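Local coordinates for serine protease inhibitor infestin (Triatoma infestans, PDB 2ERW), which inhibits the blood-clotting protease factor XIIa through this piece of a longer secreted protein, the Kazal-type domain infestin 4, at residues A[17-20]-A[21-25]; A[29-32]-A[33-37]. One frame throughout, in Å; residues are numbered along the deposited sequence.

Contact 1: A[17-20]-A[21-25]; sequences GSDG and KTYGN
D19 sets its CG between its own backbone N and carbonyl carbon (chi1 57°), and Y23 holds its CG anti to the carbonyl carbon (chi1 -70°), which brings carboxylate and phenol together from opposite directions, four residues apart round a turn. The Y23 hydroxyl donates a short hydrogen bond to D19, OH to OD2 2.6 Å, using the syn lone pair of that oxygen. Carboxylate and ring are nearly coplanar, 7° apart, with D19 CG at the ring edge and in its plane. The other carboxylate oxygen turns back to the chain: K21 N donates to D19 OD1 at 3.0 Å, coming from above the carboxylate plane. With a donor on each oxygen the group is pinned against rotation, and both bonds probably help keep it ionised. K21 lays its CB 3.3 Å from D19 OD1, then runs out extended, its end leading away.

All this sits on a beta hairpin between strands 15-17 and 22-23, closed by a type I turn from G17 to G20 with a G1 bulge. G20 N bonds G17 O at 2.8 Å, and G17 N reaches K21 O, also at 2.8 Å. G20 takes up the left-handed conformation of the bulge, where a CB would be jammed against the carbonyl O of D19. At G17 the limit is different: a CB would run into Y23 CE2 and D19 OD1, so the bare CA lets the ring edge and carboxylate come close beside the strand end. L40 touches both D19 and Y23, while S18 OG bonds K41 N.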
ATOM      1  N   GLY A  17      -3.045   1.966  -2.502  1.00 21.01           N
ATOM      2  CA  GLY A  17      -3.495   3.043  -1.655  1.00 21.34           C
ATOM      3  C   GLY A  17      -4.181   4.149  -2.428  1.00 21.64           C
ATOM      4  O   GLY A  17      -4.006   4.313  -3.637  1.00 22.06           O
ATOM      5  N   SER A  18      -4.930   4.945  -1.687  1.00 20.86           N
ATOM      6  CA  SER A  18      -5.623   6.064  -2.263  1.00 21.18           C
ATOM      7  C   SER A  18      -4.653   7.133  -2.746  1.00 21.67           C
ATOM      8  O   SER A  18      -5.052   8.055  -3.451  1.00 22.32           O
ATOM      9  CB  SER A  18      -6.557   6.648  -1.218  1.00 21.74           C
ATOM     10  OG  SER A  18      -5.851   6.952  -0.033  1.00 21.57           O
ATOM     11  N   ASP A  19      -3.389   7.011  -2.363  1.00 22.01           N
ATOM     12  CA  ASP A  19      -2.351   7.884  -2.875  1.00 22.52           C
ATOM     13  C   ASP A  19      -1.800   7.419  -4.211  1.00 22.53           C
ATOM     14  O   ASP A  19      -0.882   8.040  -4.766  1.00 23.11           O
ATOM     15  CB  ASP A  19      -1.215   8.011  -1.855  1.00 21.20           C
ATOM     16  CG  ASP A  19      -0.607   6.679  -1.474  1.00 22.26           C
ATOM     17  OD1 ASP A  19      -1.089   5.624  -1.918  1.00 21.33           O
ATOM     18  OD2 ASP A  19       0.384   6.715  -0.732  1.00 21.96           O
ATOM     19  N   GLY A  20      -2.348   6.330  -4.731  1.00 22.06           N
ATOM     20  CA  GLY A  20      -1.853   5.795  -5.978  1.00 22.81           C
ATOM     21  C   GLY A  20      -0.576   5.006  -5.830  1.00 22.85           C
ATOM     22  O   GLY A  20       0.031   4.646  -6.820  1.00 23.76           O
ATOM     23  N   LYS A  21      -0.190   4.716  -4.586  1.00 21.98           N
ATOM     24  CA  LYS A  21       1.016   3.951  -4.318  1.00 22.34           C
ATOM     25  C   LYS A  21       0.632   2.556  -3.904  1.00 21.82           C
ATOM     26  O   LYS A  21      -0.309   2.360  -3.147  1.00 21.76           O
ATOM     27  CB  LYS A  21       1.804   4.591  -3.186  1.00 22.78           C
ATOM     28  CG  LYS A  21       3.089   3.903  -2.836  1.00 25.63           C
ATOM     29  CD  LYS A  21       3.904   4.757  -1.890  1.00 27.01           C
ATOM     30  CE  LYS A  21       5.237   4.117  -1.570  1.00 30.43           C
ATOM     31  NZ  LYS A  21       6.148   5.031  -0.835  0.50 29.09           N
ATOM     32  N   THR A  22       1.373   1.577  -4.394  1.00 21.23           N
ATOM     33  CA  THR A  22       1.213   0.227  -3.943  1.00 21.49           C
ATOM     34  C   THR A  22       1.908   0.052  -2.627  1.00 21.09           C
ATOM     35  O   THR A  22       2.980   0.531  -2.409  1.00 21.50           O
ATOM     36  CB  THR A  22       1.810  -0.729  -4.942  1.00 21.57           C
ATOM     37  OG1 THR A  22       1.103  -0.569  -6.176  1.00 21.76           O
ATOM     38  CG2 THR A  22       1.691  -2.158  -4.470  1.00 23.10           C
ATOM     39  N   TYR A  23       1.233  -0.646  -1.733  1.00 21.19           N
ATOM     40  CA  TYR A  23       1.838  -1.030  -0.472  1.00 20.87           C
ATOM     41  C   TYR A  23       2.032  -2.522  -0.458  1.00 20.84           C
ATOM     42  O   TYR A  23       1.222  -3.273  -1.005  1.00 21.65           O
ATOM     43  CB  TYR A  23       0.964  -0.545   0.686  1.00 21.59           C
ATOM     44  CG  TYR A  23       1.059   0.934   0.742  1.00 20.49           C
ATOM     45  CD1 TYR A  23       2.071   1.531   1.462  1.00 21.27           C
ATOM     46  CD2 TYR A  23       0.218   1.731   0.006  1.00 20.79           C
ATOM     47  CE1 TYR A  23       2.228   2.887   1.477  1.00 21.35           C
ATOM     48  CE2 TYR A  23       0.364   3.099  -0.007  1.00 20.67           C
ATOM     49  CZ  TYR A  23       1.368   3.668   0.751  1.00 21.03           C
ATOM     50  OH  TYR A  23       1.576   5.013   0.772  1.00 21.95           O
ATOM     51  N   GLY A  24       3.100  -2.941   0.189  1.00 20.66           N
ATOM     52  CA  GLY A  24       3.496  -4.315   0.104  1.00 21.54           C
ATOM     53  C   GLY A  24       2.560  -5.246   0.801  1.00 21.02           C
ATOM     54  O   GLY A  24       2.566  -6.428   0.509  1.00 22.70           O
ATOM     55  N   ASN A  25       1.794  -4.731   1.748  1.00 20.70           N
ATOM     56  CA  ASN A  25       0.719  -5.469   2.357  1.00 20.71           C
ATOM     57  C   ASN A  25      -0.107  -4.464   3.110  1.00 20.01           C
ATOM     58  O   ASN A  25       0.266  -3.305   3.226  1.00 20.33           O
ATOM     59  CB  ASN A  25       1.217  -6.637   3.211  1.00 20.61           C
ATOM     60  CG  ASN A  25       2.209  -6.215   4.269  1.00 20.79           C
ATOM     61  OD1 ASN A  25       1.997  -5.249   4.997  1.00 20.58           O
ATOM     62  ND2 ASN A  25       3.267  -6.987   4.405  1.00 21.22           N
TER

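Contact 2: A[29-32]-A[33-37]; sequences LNCA and AQTKV
A33 N bonds L29 O at 2.8 Å and Q34 N bonds N30 O at 2.9 Å, the regular i+4 links that join 29-32 to 33-37 along helix 26-35. At the end of the first segment A32 O keeps its i+4 partner K36 N and adds V37 N, i+5, each at 2.7 Å and from opposite faces of the carbonyl plane, with T35 N a weak third at 3.3 Å. C31 O takes a side-chain donor as well as a weak bond from Q34 N: T35 has its OG1 between the backbone N and carbonyl carbon (chi1 62°), and the hydroxyl folds back to donate to C31 O at 2.7 Å. It approaches from above the carbonyl plane, not along a lone pair. C31 itself is tied to C6 by a disulfide, and T35 also touches C6.

On another side of the helix the N30 and Q34 side chains run across each other, their amide planes 36° apart. Q34 has its CG anti to the carbonyl carbon (chi1 -61°), which brings CG 3.2 Å from N30 O; the bend at the next torsion then turns the amide across that of N30. Both side chains rest on P5. Were N30 cut back to an alanine, the Q34 amide would probably lose its neighbour and be freer to turn, and P5 would lose one of its side-chain contacts.

A carbonyl gripped by two firm N-H bonds implies that the chain at K36 and V37 is fixed by A32 O, while T35 ties its own hydroxyl to the carbonyl of the disulfide-bonded C31.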
ATOM      1  N   LEU A  29       0.457  -0.550   4.428  1.00 20.51           N
ATOM      2  CA  LEU A  29      -0.383   0.587   4.089  1.00 20.70           C
ATOM      3  C   LEU A  29      -0.807   1.291   5.353  1.00 21.69           C
ATOM      4  O   LEU A  29      -0.771   2.517   5.427  1.00 21.75           O
ATOM      5  CB  LEU A  29      -1.605   0.101   3.302  1.00 21.13           C
ATOM      6  CG  LEU A  29      -2.512   1.238   2.841  1.00 21.55           C
ATOM      7  CD1 LEU A  29      -3.126   0.879   1.525  1.00 22.93           C
ATOM      8  CD2 LEU A  29      -3.598   1.551   3.862  1.00 22.68           C
ATOM      9  N   ASN A  30      -1.204   0.525   6.360  1.00 21.41           N
ATOM     10  CA  ASN A  30      -1.613   1.169   7.582  1.00 22.47           C
ATOM     11  C   ASN A  30      -0.477   1.929   8.219  1.00 23.04           C
ATOM     12  O   ASN A  30      -0.656   3.020   8.758  1.00 22.92           O
ATOM     13  CB  ASN A  30      -2.151   0.181   8.578  1.00 23.15           C
ATOM     14  CG  ASN A  30      -2.658   0.880   9.798  1.00 26.00           C
ATOM     15  OD1 ASN A  30      -3.602   1.666   9.716  1.00 29.90           O
ATOM     16  ND2 ASN A  30      -1.977   0.690  10.915  1.00 27.43           N
ATOM     17  N   CYS A  31       0.710   1.359   8.168  1.00 23.19           N
ATOM     18  CA  CYS A  31       1.861   2.068   8.677  1.00 23.10           C
ATOM     19  C   CYS A  31       1.959   3.416   7.995  1.00 22.88           C
ATOM     20  O   CYS A  31       2.126   4.438   8.649  1.00 22.07           O
ATOM     21  CB  CYS A  31       3.093   1.264   8.360  1.00 23.98           C
ATOM     22  SG  CYS A  31       4.587   2.146   8.601  0.75 25.44           S
ATOM     23  N   ALA A  32       1.847   3.425   6.672  1.00 21.92           N
ATOM     24  CA  ALA A  32       1.950   4.678   5.943  1.00 22.18           C
ATOM     25  C   ALA A  32       0.797   5.608   6.306  1.00 22.03           C
ATOM     26  O   ALA A  32       0.983   6.813   6.405  1.00 21.37           O
ATOM     27  CB  ALA A  32       1.975   4.408   4.469  1.00 22.34           C
ATOM     28  N   ALA A  33      -0.383   5.028   6.527  1.00 21.71           N
ATOM     29  CA  ALA A  33      -1.575   5.819   6.860  1.00 22.00           C
ATOM     30  C   ALA A  33      -1.375   6.518   8.178  1.00 22.60           C
ATOM     31  O   ALA A  33      -1.916   7.590   8.402  1.00 21.84           O
ATOM     32  CB  ALA A  33      -2.794   4.932   6.936  1.00 22.16           C
ATOM     33  N   GLN A  34      -0.602   5.903   9.054  1.00 22.80           N
ATOM     34  CA  GLN A  34      -0.442   6.446  10.397  1.00 23.69           C
ATOM     35  C   GLN A  34       0.745   7.369  10.509  1.00 23.57           C
ATOM     36  O   GLN A  34       0.823   8.155  11.453  1.00 23.47           O
ATOM     37  CB  GLN A  34      -0.313   5.329  11.437  1.00 24.34           C
ATOM     38  CG  GLN A  34      -1.501   4.382  11.558  1.00 26.45           C
ATOM     39  CD  GLN A  34      -2.855   5.018  11.307  1.00 30.52           C
ATOM     40  OE1 GLN A  34      -3.649   4.507  10.518  1.00 34.48           O
ATOM     41  NE2 GLN A  34      -3.132   6.127  11.981  1.00 32.26           N
ATOM     42  N   THR A  35       1.674   7.291   9.560  1.00 23.89           N
ATOM     43  CA  THR A  35       2.961   7.969   9.729  1.00 24.04           C
ATOM     44  C   THR A  35       3.400   8.807   8.539  1.00 23.64           C
ATOM     45  O   THR A  35       4.201   9.722   8.686  1.00 24.14           O
ATOM     46  CB  THR A  35       4.091   6.954  10.029  1.00 24.68           C
ATOM     47  OG1 THR A  35       4.231   6.061   8.919  1.00 26.17           O
ATOM     48  CG2 THR A  35       3.780   6.156  11.280  1.00 25.51           C
ATOM     49  N   LYS A  36       2.879   8.497   7.355  1.00 22.99           N
ATOM     50  CA  LYS A  36       3.365   9.155   6.154  1.00 23.10           C
ATOM     51  C   LYS A  36       2.313   9.876   5.345  1.00 22.14           C
ATOM     52  O   LYS A  36       2.578  10.926   4.786  1.00 23.34           O
ATOM     53  CB  LYS A  36       4.051   8.137   5.245  1.00 24.05           C
ATOM     54  CG  LYS A  36       5.501   7.904   5.594  0.75 25.36           C
ATOM     55  CD  LYS A  36       6.090   6.903   4.615  0.25 25.09           C
ATOM     56  CE  LYS A  36       7.524   6.549   4.938  0.25 26.24           C
ATOM     57  NZ  LYS A  36       7.981   5.432   4.066  0.25 26.18           N
ATOM     58  N   VAL A  37       1.131   9.282   5.251  1.00 21.52           N
ATOM     59  CA  VAL A  37       0.124   9.778   4.319  1.00 20.96           C
ATOM     60  C   VAL A  37      -1.192   9.886   5.049  1.00 19.19           C
ATOM     61  O   VAL A  37      -1.940   8.916   5.129  1.00 19.02           O
ATOM     62  CB  VAL A  37      -0.050   8.829   3.116  1.00 20.90           C
ATOM     63  CG1 VAL A  37      -1.031   9.410   2.106  1.00 22.51           C
ATOM     64  CG2 VAL A  37       1.306   8.522   2.464  1.00 23.93           C
TER

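Contact 1 closes before contact 2 opens: the hairpin of strands 15-17 and 22-23 leads straight into helix 26-35, all within one Kazal-type domain. Their centres lie about 10 Å apart, contact 1 close to the middle of the chain and contact 2 farther out. The two meet through the Y23 ring, whose CE1 is 3.4 Å from A32 CB and whose other side-chain neighbours include L29. V37 CG2 comes within 3.8 Å of D19 OD2, and L29 CD1 packs on G17 CA. Helix and hairpin therefore pack on each other through a small, largely apolar interface, while the C6–C31 disulfide fastens the helix to the N-terminal part of this compact inhibitor domain.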